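Long-range contact in RNA-binding protein, putative (Trypanosoma brucei, PDB 6E4O), which probably binds mRNA through its RNA recognition motif, the domain that makes up this chain of a longer kRNA-editing protein: residues V6-L11 with A41-V46. Residues are numbered along the deposited sequence; the frame is centred on the assembly and turned at random.
Sequences VQVSGL and AVVEFV
The Phe45 ring meets Val6 at its edge: CG2 of Val6 lies near the ring plane, 3.8 Å from CE1 of Phe45. With CG1 anti to the backbone N (chi1 172°), CG2 stands beside that N and faces the ring edge, while Asp50 and Ala54 of helix 48-57 also touch the phenyl group. The other flat groups are the peptides of two antiparallel strands, joined by four backbone hydrogen bonds. Val6 and Val43 form one hydrogen-bonded pair: Val6 N reaches Val43 O at 2.8 Å, and Val43 N returns to Val6 O at 3.0 Å. Val8 and Ala41 form the second: Val8 N, 2.9 Å from Ala41 O, is tilted 32° from that carbonyl plane, and Ala41 N is tilted 27° at Val8 O. Between them, Gln7 and Val42 form a non-hydrogen-bonded pair, with side chains on the opposite face from Val6, Val8, Ala41 and Val43. On the buried face, the side chains of Val8 and Val43 cross at a slant, CG2 to CG2 4.1 Å, and beyond the strand end CD1 of Leu11 touches CB of Ala41 at 3.9 Å. Leu20 of helix 17-24 touches Leu11, Ala41 and Val43. In these central strands of the RRM sheet, the four bonds satisfy the N-H and C=O groups of Val6, Val8, Ala41 and Val43, whose side chains form the apolar face toward both helices. Gln7 and Val42 lie on the helix-free face, where RRMs commonly bind RNA.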
ATOM      1  N   VAL A   6       0.714  -6.961  -0.889  1.00 10.40           N
ATOM      2  CA  VAL A   6      -0.459  -6.346  -0.275  1.00  8.07           C
ATOM      3  C   VAL A   6      -1.329  -5.708  -1.357  1.00  9.93           C
ATOM      4  O   VAL A   6      -0.829  -4.975  -2.207  1.00 12.40           O
ATOM      5  CB  VAL A   6      -0.058  -5.266   0.767  1.00 10.67           C
ATOM      6  CG1 VAL A   6      -1.294  -4.501   1.263  1.00 13.89           C
ATOM      7  CG2 VAL A   6       0.699  -5.898   1.940  1.00 12.40           C
ATOM      8  N   GLN A   7      -2.633  -5.978  -1.319  1.00  8.14           N
ATOM      9  CA  GLN A   7      -3.562  -5.354  -2.257  1.00  7.35           C
ATOM     10  C   GLN A   7      -4.179  -4.129  -1.611  1.00 10.71           C
ATOM     11  O   GLN A   7      -4.749  -4.214  -0.530  1.00 11.66           O
ATOM     12  CB  GLN A   7      -4.660  -6.336  -2.666  1.00  9.70           C
ATOM     13  CG  GLN A   7      -4.100  -7.609  -3.288  1.00 10.97           C
ATOM     14  CD  GLN A   7      -5.144  -8.698  -3.420  1.00 13.60           C
ATOM     15  OE1 GLN A   7      -6.341  -8.421  -3.443  1.00 16.94           O
ATOM     16  NE2 GLN A   7      -4.692  -9.956  -3.512  1.00 15.34           N
ATOM     17  N   VAL A   8      -4.064  -2.998  -2.290  1.00  9.42           N
ATOM     18  CA  VAL A   8      -4.535  -1.718  -1.753  1.00  8.56           C
ATOM     19  C   VAL A   8      -5.761  -1.251  -2.531  1.00 11.15           C
ATOM     20  O   VAL A   8      -5.777  -1.310  -3.759  1.00 11.42           O
ATOM     21  CB  VAL A   8      -3.433  -0.661  -1.866  1.00 10.28           C
ATOM     22  CG1 VAL A   8      -3.891   0.678  -1.237  1.00 11.34           C
ATOM     23  CG2 VAL A   8      -2.171  -1.157  -1.185  1.00  7.02           C
ATOM     24  N   SER A   9      -6.789  -0.804  -1.814  1.00  8.20           N
ATOM     25  CA  SER A   9      -7.965  -0.208  -2.441  1.00  6.22           C
ATOM     26  C   SER A   9      -8.283   1.108  -1.735  1.00 12.83           C
ATOM     27  O   SER A   9      -7.759   1.371  -0.657  1.00 14.35           O
ATOM     28  CB  SER A   9      -9.165  -1.144  -2.367  1.00 12.49           C
ATOM     29  OG  SER A   9      -8.845  -2.409  -2.929  1.00 15.20           O
ATOM     30  N   GLY A  10      -9.124   1.928  -2.356  1.00 12.58           N
ATOM     31  CA  GLY A  10      -9.565   3.181  -1.759  1.00 14.25           C
ATOM     32  C   GLY A  10      -8.718   4.401  -2.069  1.00 18.41           C
ATOM     33  O   GLY A  10      -8.959   5.472  -1.512  1.00 15.10           O
ATOM     34  N   LEU A  11      -7.740   4.269  -2.962  1.00 11.80           N
ATOM     35  CA  LEU A  11      -6.889   5.410  -3.294  1.00 12.88           C
ATOM     36  C   LEU A  11      -7.702   6.575  -3.852  1.00 11.51           C
ATOM     37  O   LEU A  11      -8.691   6.378  -4.553  1.00 13.84           O
ATOM     38  CB  LEU A  11      -5.829   5.019  -4.327  1.00  9.86           C
ATOM     39  CG  LEU A  11      -4.788   3.962  -3.972  1.00 14.81           C
ATOM     40  CD1 LEU A  11      -4.071   3.546  -5.240  1.00 14.72           C
ATOM     41  CD2 LEU A  11      -3.802   4.491  -2.940  1.00 18.54           C
ATOM     42  N   ALA A  41      -4.211  -0.647  -6.083  1.00 10.62           N
ATOM     43  CA  ALA A  41      -2.789  -0.849  -6.344  1.00  9.23           C
ATOM     44  C   ALA A  41      -2.349  -2.198  -5.822  1.00  9.84           C
ATOM     45  O   ALA A  41      -3.050  -2.828  -5.035  1.00 10.26           O
ATOM     46  CB  ALA A  41      -1.951   0.267  -5.688  1.00 10.90           C
ATOM     47  N   VAL A  42      -1.189  -2.646  -6.274  1.00  9.77           N
ATOM     48  CA  VAL A  42      -0.562  -3.837  -5.706  1.00  8.62           C
ATOM     49  C   VAL A  42       0.839  -3.442  -5.297  1.00 10.82           C
ATOM     50  O   VAL A  42       1.549  -2.793  -6.056  1.00 12.09           O
ATOM     51  CB  VAL A  42      -0.488  -4.989  -6.722  1.00 10.16           C
ATOM     52  CG1 VAL A  42       0.313  -6.167  -6.149  1.00 11.37           C
ATOM     53  CG2 VAL A  42      -1.878  -5.427  -7.105  1.00  9.06           C
ATOM     54  N   VAL A  43       1.215  -3.826  -4.086  1.00 10.47           N
ATOM     55  CA  VAL A  43       2.502  -3.475  -3.540  1.00 12.79           C
ATOM     56  C   VAL A  43       3.177  -4.734  -3.024  1.00 13.48           C
ATOM     57  O   VAL A  43       2.513  -5.635  -2.531  1.00 12.48           O
ATOM     58  CB  VAL A  43       2.304  -2.478  -2.371  1.00 12.20           C
ATOM     59  CG1 VAL A  43       3.634  -2.105  -1.720  1.00 15.62           C
ATOM     60  CG2 VAL A  43       1.556  -1.231  -2.862  1.00 16.76           C
ATOM     61  N   GLU A  44       4.498  -4.798  -3.146  1.00 12.13           N
ATOM     62  CA  GLU A  44       5.258  -5.844  -2.488  1.00 10.65           C
ATOM     63  C   GLU A  44       6.333  -5.204  -1.642  1.00 13.54           C
ATOM     64  O   GLU A  44       6.890  -4.161  -2.001  1.00 14.10           O
ATOM     65  CB  GLU A  44       5.891  -6.795  -3.500  1.00 16.06           C
ATOM     66  CG  GLU A  44       4.880  -7.586  -4.294  1.00 24.07           C
ATOM     67  CD  GLU A  44       5.491  -8.818  -4.928  1.00 25.55           C
ATOM     68  OE1 GLU A  44       6.713  -8.811  -5.187  1.00 25.57           O
ATOM     69  OE2 GLU A  44       4.752  -9.800  -5.148  1.00 23.32           O
ATOM     70  N   PHE A  45       6.600  -5.813  -0.498  1.00 11.28           N
ATOM     71  CA  PHE A  45       7.629  -5.332   0.406  1.00 12.41           C
ATOM     72  C   PHE A  45       8.788  -6.310   0.364  1.00 14.77           C
ATOM     73  O   PHE A  45       8.639  -7.444  -0.102  1.00 14.64           O
ATOM     74  CB  PHE A  45       7.096  -5.261   1.842  1.00 10.14           C
ATOM     75  CG  PHE A  45       6.027  -4.227   2.049  1.00  9.92           C
ATOM     76  CD1 PHE A  45       4.696  -4.526   1.800  1.00 13.98           C
ATOM     77  CD2 PHE A  45       6.352  -2.963   2.521  1.00 12.18           C
ATOM     78  CE1 PHE A  45       3.703  -3.570   1.999  1.00 13.48           C
ATOM     79  CE2 PHE A  45       5.367  -2.001   2.721  1.00 14.26           C
ATOM     80  CZ  PHE A  45       4.044  -2.305   2.462  1.00 12.11           C
ATOM     81  N   VAL A  46       9.928  -5.880   0.893  1.00 15.26           N
ATOM     82  CA  VAL A  46      11.105  -6.731   0.963  1.00 15.98           C
ATOM     83  C   VAL A  46      10.865  -7.972   1.810  1.00 18.48           C
ATOM     84  O   VAL A  46      11.319  -9.060   1.467  1.00 20.42           O
ATOM     85  CB  VAL A  46      12.300  -5.960   1.534  1.00 19.55           C
ATOM     86  CG1 VAL A  46      13.516  -6.875   1.661  1.00 25.47           C
ATOM     87  CG2 VAL A  46      12.614  -4.785   0.640  1.00 21.17           C
TER